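PDB 5V2D: dioxygenase from Pseudomonas brassicacearum, which probably splits the central double bond of lignin-derived stilbenes with molecular oxygen at a non-haem iron centre, giving two aromatic aldehydes. Local coordinates for residues V53-A56 with S57-G60; P374-D378 with R379-R383; G404-P407 with F408-N412. One frame throughout, in Å; residues are numbered along the deposited sequence.

Contact 1 of 3, residues V53-A56 with S57-G60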
loop_
_atom_site.group_PDB
_atom_site.type_symbol
_atom_site.label_atom_id
_atom_site.label_comp_id
_atom_site.label_asym_id
_atom_site.label_seq_id
_atom_site.Cartn_x
_atom_site.Cartn_y
_atom_site.Cartn_z
ATOM N N VAL A 53 -7.462 -28.256 1.511
ATOM C CA VAL A 53 -7.002 -28.576 2.858
ATOM C C VAL A 53 -6.131 -27.466 3.385
ATOM O O VAL A 53 -5.033 -27.170 2.823
ATOM C CB VAL A 53 -6.090 -29.859 2.816
ATOM C CG1 VAL A 53 -5.705 -30.227 4.241
ATOM C CG2 VAL A 53 -6.868 -31.013 2.138
ATOM N N LEU A 54 -6.604 -26.793 4.426
ATOM C CA LEU A 54 -5.844 -25.716 5.003
ATOM C C LEU A 54 -4.925 -26.253 6.004
ATOM O O LEU A 54 -5.376 -26.861 6.943
ATOM C CB LEU A 54 -6.805 -24.699 5.670
ATOM C CG LEU A 54 -6.177 -23.573 6.412
ATOM C CD1 LEU A 54 -5.612 -22.666 5.343
ATOM C CD2 LEU A 54 -7.185 -22.791 7.185
ATOM N N PRO A 55 -3.617 -25.961 5.890
ATOM C CA PRO A 55 -2.704 -26.502 6.924
ATOM C C PRO A 55 -3.091 -26.062 8.285
ATOM O O PRO A 55 -3.284 -24.841 8.557
ATOM C CB PRO A 55 -1.365 -25.934 6.546
ATOM C CG PRO A 55 -1.473 -25.755 5.073
ATOM C CD PRO A 55 -2.895 -25.289 4.816
ATOM N N ALA A 56 -3.193 -27.033 9.185
ATOM C CA ALA A 56 -3.608 -26.785 10.545
ATOM C C ALA A 56 -2.616 -26.006 11.347
ATOM O O ALA A 56 -2.982 -25.414 12.369
ATOM C CB ALA A 56 -4.003 -28.072 11.253
ATOM N N SER A 57 -1.390 -25.944 10.906
ATOM C CA SER A 57 -0.388 -25.244 11.726
ATOM C C SER A 57 -0.419 -23.723 11.470
ATOM O O SER A 57 0.244 -22.996 12.151
ATOM C CB SER A 57 0.987 -25.777 11.388
ATOM O OG SER A 57 1.310 -25.443 10.043
ATOM N N ILE A 58 -1.098 -23.232 10.457
ATOM C CA ILE A 58 -1.155 -21.765 10.226
ATOM C C ILE A 58 -1.958 -21.115 11.340
ATOM O O ILE A 58 -3.120 -21.512 11.592
ATOM C CB ILE A 58 -1.785 -21.420 8.900
ATOM C CG1 ILE A 58 -0.895 -21.953 7.754
ATOM C CG2 ILE A 58 -1.900 -19.907 8.743
ATOM C CD1 ILE A 58 -1.523 -21.849 6.391
ATOM N N HIS A 59 -1.330 -20.197 12.032
ATOM C CA HIS A 59 -1.951 -19.596 13.214
ATOM C C HIS A 59 -1.599 -18.126 13.268
ATOM O O HIS A 59 -0.430 -17.761 13.407
ATOM C CB HIS A 59 -1.471 -20.298 14.512
ATOM C CG HIS A 59 -2.171 -19.830 15.754
ATOM N ND1 HIS A 59 -1.517 -19.675 16.965
ATOM C CD2 HIS A 59 -3.428 -19.386 15.962
ATOM C CE1 HIS A 59 -2.357 -19.225 17.874
ATOM N NE2 HIS A 59 -3.524 -19.029 17.291
ATOM N N GLY A 60 -2.615 -17.304 13.149
ATOM C CA GLY A 60 -2.466 -15.806 13.237
ATOM C C GLY A 60 -3.554 -15.135 12.425
ATOM O O GLY A 60 -4.554 -15.754 12.091
HETATM O O HOH W 1 -4.971 -23.248 10.201
HETATM O O HOH W 2 -3.332 -23.139 14.020
#

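Contact 2 of 3, residues P374-D378 with R379-R383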
loop_
_atom_site.group_PDB
_atom_site.type_symbol
_atom_site.label_atom_id
_atom_site.label_comp_id
_atom_site.label_asym_id
_atom_site.label_seq_id
_atom_site.Cartn_x
_atom_site.Cartn_y
_atom_site.Cartn_z
ATOM N N PRO A 374 4.697 -5.989 -4.293
ATOM C CA PRO A 374 5.735 -6.918 -3.878
ATOM C C PRO A 374 5.681 -7.286 -2.426
ATOM O O PRO A 374 5.261 -6.506 -1.591
ATOM C CB PRO A 374 7.044 -6.122 -4.123
ATOM C CG PRO A 374 6.615 -4.682 -3.942
ATOM C CD PRO A 374 5.246 -4.628 -4.540
ATOM N N ARG A 375 6.116 -8.480 -2.100
ATOM C CA ARG A 375 6.202 -8.906 -0.685
ATOM C C ARG A 375 7.440 -9.753 -0.537
ATOM O O ARG A 375 7.599 -10.756 -1.290
ATOM C CB ARG A 375 5.005 -9.827 -0.410
ATOM C CG ARG A 375 4.974 -10.580 0.896
ATOM C CD ARG A 375 4.844 -9.582 2.065
ATOM N NE ARG A 375 3.490 -9.030 2.001
ATOM C CZ ARG A 375 3.054 -8.107 2.873
ATOM N NH1 ARG A 375 3.863 -7.693 3.811
ATOM N NH2 ARG A 375 1.865 -7.589 2.783
ATOM N N CYS A 376 8.314 -9.428 0.395
ATOM C CA CYS A 376 9.392 -10.350 0.731
ATOM C C CYS A 376 9.034 -11.066 2.036
ATOM O O CYS A 376 8.094 -10.679 2.731
ATOM C CB CYS A 376 10.724 -9.636 0.868
ATOM S SG CYS A 376 10.801 -8.533 2.216
ATOM N N ASP A 377 9.843 -12.043 2.384
ATOM C CA ASP A 377 9.725 -12.736 3.648
ATOM C C ASP A 377 9.975 -11.706 4.765
ATOM O O ASP A 377 11.071 -11.133 4.783
ATOM C CB ASP A 377 10.766 -13.874 3.655
ATOM C CG ASP A 377 10.674 -14.807 4.858
ATOM O OD1 ASP A 377 10.300 -14.365 5.959
ATOM O OD2 ASP A 377 11.093 -16.000 4.684
ATOM N N ASP A 378 9.002 -11.487 5.669
ATOM C CA ASP A 378 9.157 -10.514 6.760
ATOM C C ASP A 378 10.437 -10.682 7.558
ATOM O O ASP A 378 10.998 -9.729 8.121
ATOM C CB ASP A 378 7.998 -10.612 7.763
ATOM C CG ASP A 378 6.704 -10.000 7.230
ATOM O OD1 ASP A 378 6.762 -9.165 6.329
ATOM O OD2 ASP A 378 5.600 -10.350 7.729
ATOM N N ARG A 379 10.921 -11.923 7.650
ATOM C CA ARG A 379 12.111 -12.207 8.449
ATOM C C ARG A 379 13.391 -11.715 7.805
ATOM O O ARG A 379 14.396 -11.683 8.465
ATOM C CB ARG A 379 12.200 -13.681 8.763
ATOM C CG ARG A 379 10.953 -14.227 9.523
ATOM C CD ARG A 379 10.957 -15.752 9.496
ATOM N NE ARG A 379 10.922 -16.276 8.137
ATOM C CZ ARG A 379 11.236 -17.543 7.815
ATOM N NH1 ARG A 379 11.626 -18.389 8.768
ATOM N NH2 ARG A 379 11.272 -17.966 6.523
ATOM N N TYR A 380 13.341 -11.252 6.537
ATOM C CA TYR A 380 14.498 -10.798 5.781
ATOM C C TYR A 380 14.427 -9.332 5.390
ATOM O O TYR A 380 15.247 -8.841 4.578
ATOM C CB TYR A 380 14.589 -11.669 4.487
ATOM C CG TYR A 380 15.030 -13.055 4.842
ATOM C CD1 TYR A 380 14.158 -13.966 5.455
ATOM C CD2 TYR A 380 16.365 -13.427 4.673
ATOM C CE1 TYR A 380 14.595 -15.224 5.834
ATOM C CE2 TYR A 380 16.812 -14.679 5.033
ATOM C CZ TYR A 380 15.924 -15.561 5.622
ATOM O OH TYR A 380 16.350 -16.775 6.003
ATOM N N ILE A 381 13.443 -8.613 5.933
ATOM C CA ILE A 381 13.343 -7.171 5.656
ATOM C C ILE A 381 14.666 -6.480 6.007
ATOM O O ILE A 381 15.152 -6.577 7.128
ATOM C CB ILE A 381 12.158 -6.572 6.407
ATOM C CG1 ILE A 381 10.894 -6.973 5.632
ATOM C CG2 ILE A 381 12.277 -5.052 6.465
ATOM C CD1 ILE A 381 9.602 -6.499 6.353
ATOM N N GLY A 382 15.248 -5.759 5.068
ATOM C CA GLY A 382 16.468 -5.048 5.393
ATOM C C GLY A 382 17.773 -5.832 5.261
ATOM O O GLY A 382 18.849 -5.265 5.487
ATOM N N ARG A 383 17.690 -7.100 4.894
ATOM C CA ARG A 383 18.888 -7.963 4.877
ATOM C C ARG A 383 19.016 -8.564 3.480
ATOM O O ARG A 383 18.046 -8.634 2.672
ATOM C CB ARG A 383 18.809 -9.169 5.842
ATOM C CG ARG A 383 18.143 -9.043 7.186
ATOM C CD ARG A 383 18.956 -8.234 8.237
ATOM N NE ARG A 383 18.261 -6.963 8.606
ATOM C CZ ARG A 383 18.158 -6.415 9.826
ATOM N NH1 ARG A 383 18.700 -7.001 10.888
ATOM N NH2 ARG A 383 17.533 -5.242 9.988
#

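Contact 3 of 3, residues G404-P407 with F408-N412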
loop_
_atom_site.group_PDB
_atom_site.type_symbol
_atom_site.label_atom_id
_atom_site.label_comp_id
_atom_site.label_asym_id
_atom_site.label_seq_id
_atom_site.Cartn_x
_atom_site.Cartn_y
_atom_site.Cartn_z
ATOM N N GLY A 404 -16.061 -7.553 -17.863
ATOM C CA GLY A 404 -16.175 -6.107 -18.053
ATOM C C GLY A 404 -14.866 -5.537 -18.506
ATOM O O GLY A 404 -13.935 -6.290 -18.822
ATOM N N PRO A 405 -14.765 -4.204 -18.597
ATOM C CA PRO A 405 -13.468 -3.641 -19.039
ATOM C C PRO A 405 -12.395 -3.866 -18.057
ATOM O O PRO A 405 -12.694 -3.982 -16.863
ATOM C CB PRO A 405 -13.720 -2.118 -19.166
ATOM C CG PRO A 405 -15.007 -1.890 -18.429
ATOM C CD PRO A 405 -15.777 -3.172 -18.312
ATOM N N ILE A 406 -11.151 -3.844 -18.508
ATOM C CA ILE A 406 -10.023 -4.242 -17.684
ATOM C C ILE A 406 -9.800 -3.181 -16.644
ATOM O O ILE A 406 -9.557 -2.055 -16.974
ATOM C CB ILE A 406 -8.732 -4.486 -18.515
ATOM C CG1 ILE A 406 -8.962 -5.546 -19.616
ATOM C CG2 ILE A 406 -7.556 -4.835 -17.564
ATOM C CD1 ILE A 406 -7.990 -5.410 -20.805
ATOM N N PRO A 407 -9.864 -3.553 -15.365
ATOM C CA PRO A 407 -9.849 -2.469 -14.374
ATOM C C PRO A 407 -8.469 -2.001 -14.080
ATOM O O PRO A 407 -7.518 -2.695 -14.365
ATOM C CB PRO A 407 -10.554 -3.095 -13.161
ATOM C CG PRO A 407 -10.414 -4.554 -13.340
ATOM C CD PRO A 407 -10.300 -4.840 -14.799
ATOM N N PHE A 408 -8.379 -0.853 -13.460
ATOM C CA PHE A 408 -7.178 -0.373 -12.792
ATOM C C PHE A 408 -6.706 -1.416 -11.716
ATOM O O PHE A 408 -7.488 -2.022 -11.000
ATOM C CB PHE A 408 -7.534 0.985 -12.116
ATOM C CG PHE A 408 -6.400 1.666 -11.383
ATOM C CD1 PHE A 408 -6.530 2.010 -10.011
ATOM C CD2 PHE A 408 -5.238 2.049 -12.053
ATOM C CE1 PHE A 408 -5.499 2.686 -9.317
ATOM C CE2 PHE A 408 -4.211 2.713 -11.359
ATOM C CZ PHE A 408 -4.341 3.048 -9.999
ATOM N N GLN A 409 -5.403 -1.560 -11.589
ATOM C CA GLN A 409 -4.720 -2.515 -10.680
ATOM C C GLN A 409 -5.240 -4.004 -10.923
ATOM O O GLN A 409 -5.464 -4.761 -9.987
ATOM C CB GLN A 409 -4.879 -2.064 -9.223
ATOM C CG GLN A 409 -4.047 -0.813 -8.775
ATOM C CD GLN A 409 -4.462 -0.312 -7.358
ATOM O OE1 GLN A 409 -5.690 -0.301 -7.066
ATOM N NE2 GLN A 409 -3.485 -0.006 -6.425
ATOM N N PHE A 410 -5.443 -4.388 -12.177
ATOM C CA PHE A 410 -5.729 -5.742 -12.558
ATOM C C PHE A 410 -4.442 -6.608 -12.647
ATOM O O PHE A 410 -3.560 -6.303 -13.443
ATOM C CB PHE A 410 -6.469 -5.775 -13.926
ATOM C CG PHE A 410 -6.870 -7.153 -14.365
ATOM C CD1 PHE A 410 -6.114 -7.840 -15.268
ATOM C CD2 PHE A 410 -7.992 -7.734 -13.915
ATOM C CE1 PHE A 410 -6.508 -9.124 -15.715
ATOM C CE2 PHE A 410 -8.365 -8.991 -14.316
ATOM C CZ PHE A 410 -7.580 -9.697 -15.243
ATOM N N PHE A 411 -4.350 -7.680 -11.845
ATOM C CA PHE A 411 -3.168 -8.514 -11.835
ATOM C C PHE A 411 -3.649 -9.951 -11.954
ATOM O O PHE A 411 -4.351 -10.428 -11.084
ATOM C CB PHE A 411 -2.316 -8.319 -10.620
ATOM C CG PHE A 411 -1.821 -6.933 -10.450
ATOM C CD1 PHE A 411 -0.680 -6.524 -11.129
ATOM C CD2 PHE A 411 -2.446 -6.046 -9.588
ATOM C CE1 PHE A 411 -0.131 -5.261 -10.928
ATOM C CE2 PHE A 411 -1.964 -4.763 -9.441
ATOM C CZ PHE A 411 -0.802 -4.340 -10.097
ATOM N N ASN A 412 -3.299 -10.623 -13.059
ATOM C CA ASN A 412 -3.800 -11.973 -13.303
ATOM C C ASN A 412 -2.793 -13.041 -13.024
ATOM O O ASN A 412 -3.074 -14.192 -13.333
ATOM C CB ASN A 412 -4.384 -12.125 -14.734
ATOM C CG ASN A 412 -3.383 -11.783 -15.821
ATOM O OD1 ASN A 412 -2.218 -11.458 -15.530
ATOM N ND2 ASN A 412 -3.855 -11.820 -17.103
#

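Contact 1 of 3, residues V53-A56 with S57-G60
Ile58 sets CG1 opposite its carbonyl carbon (chi1 -65°) and stays extended to the end of the chain (chi2 171°), and this carries its CD1 methyl alongside the ring of Pro55. The methyl meets the ring almost evenly: Ile58 CD1 is 4.0 Å from Pro55 CD and only slightly farther from CB and CG. The two side chains lie next to one another and point the same way. Leu54 reaches the same methyl from a little farther off, with its CD1 4.3 Å from Ile58 CD1, so one isoleucine tip gathers both apolar neighbours.

What folds the chain back is a type I beta turn from Pro55 to Ile58, with Ala56 and Ser57 at its corners. Its closing bond is weak: Ile58 N stands 3.3 Å from Pro55 O, although the hydrogen points well at the acceptor (161°). Two waters reinforce the turn on its polar side. Water 1 donates to Pro55 O and to Ile58 O, 2.8 Å from the first of these acceptors, while water 2 donates to Ala56 O and again to Ile58 O.

The turn lies between strands 50-52 and 60-67, which belong to different sheets of the beta-propeller. Ile58 touches both Phe92 and Tyr453, Leu54 joins it on Phe92 and Pro55 on Tyr453, so the apolar side of the turn bears on both sheets. Chemically the turn is two-sided: the side chains of Leu54, Pro55 and Ile58 pack toward the protein, while three carbonyl oxygens are served by water, and hydration probably makes good much of what the weak backbone bond lacks.

Contact 2 of 3, residues P374-D378 with R379-R383
The carboxylate of Asp377 and the guanidinium of Arg379 meet edge to edge, their planes 20° apart. Arg379 grips side-on: NE reaches Asp377 OD1 at 3.0 Å along a nearly straight bond (174°), and NH2 reaches Asp377 OD2 at 2.7 Å, both on syn lone pairs. The Tyr380 ring has Asp377 OD1 in plane at its edge, while its CD1 lies 3.6 Å obliquely from Asp377 CG. A bend at chi3 (-60°) turns the arginine back onto the acid.

Arg379 N also donates to Asp377 OD1, at 3.0 Å and on the anti side, out of the carboxylate plane. This closes an Asx turn on the way from strand 371-375 of one propeller blade into a short 3-10 segment. Tyr380 N donates to Asp377 O, 2.9 Å away, approaching from above the carbonyl plane. OD2 has a further donor in Ala450 N, and Arg379 NH2 a further acceptor in Glu448 O. With an alanine at Asp377, the guanidinium would probably lose its countercharge and Arg379 N its side-chain acceptor, freeing the turn to shift. Cys376 SG, from just before the acid, packs on Ile381 CG1 at 3.8 Å across the turn, and a type II turn from Tyr380 to Arg383 carries the chain onward.

Contact 3 of 3, residues G404-P407 with F408-N412
Pro407 and Phe410 are the ends of a type II beta turn, with Phe408 and Gln409 at its corners. Gln409 takes the left-handed conformation (phi 54°, psi 41°), normally left to glycine or asparagine in this place. The closing bond is weak, with Phe410 N 3.5 Å from Pro407 O and a poorly aimed hydrogen. The same oxygen lies 3.3 Å from Phe410 CB, so the two ends of the turn are in touch through more than the amide.

Phe410 swings CG anti to its backbone N (chi1 -177°), and that brings its ring back against the incoming chain. Ile406 and Pro407 then divide the ring's base between them. The CG2 methyl of Ile406 lies 3.9 Å from Phe410 CB and about as near to CG and CD1, whereas Pro407 meets the other ortho carbon, its CD 3.8 Å from Phe410 CD2. Both approach obliquely. Beyond the turn Phe410 meets Tyr399 edge-to-face and Phe393 with the planes steeply inclined, which makes an aromatic cluster around this buried residue.

The corner residues point elsewhere. Gln409 lays its CG over one face of the Phe408 ring, 3.8 Å above its plane and toward the rim, and its OE1 is hydrogen-bonded to Tyr36 OH, which also bonds Phe408 O. Helix 33-36 covers Pro407 as well. The side chain of Gln409, touching Phe80 and Phe373, comes to about 8 Å from the iron, consistent with the long loops that roof the metal site over the propeller in carotenoid cleavage oxygenases.

Along the chain the contacts follow one another, 53-60, then 374-383, then 404-412. Contacts 2 and 3 flank strand 387-392 of the sheet 371-375, 387-392, 413-418 and 424-427, one on each of its connections. Their centres are 27 Å apart, though their nearest atoms come to about 8 Å. Contact 1, centred 21 Å from contact 2 and 31 Å from contact 3, joins two other sheets, in which strands 50-52 and 60-67 pair with the late strands 482-486 and 496-500, consistent with early and late strands together closing the propeller. Contact 3 approaches the iron held by His188, His239, His304 and His495. Contact 2 stays farther from the metal, and contact 1 is peripheral, its centre 26 Å from that of the chain.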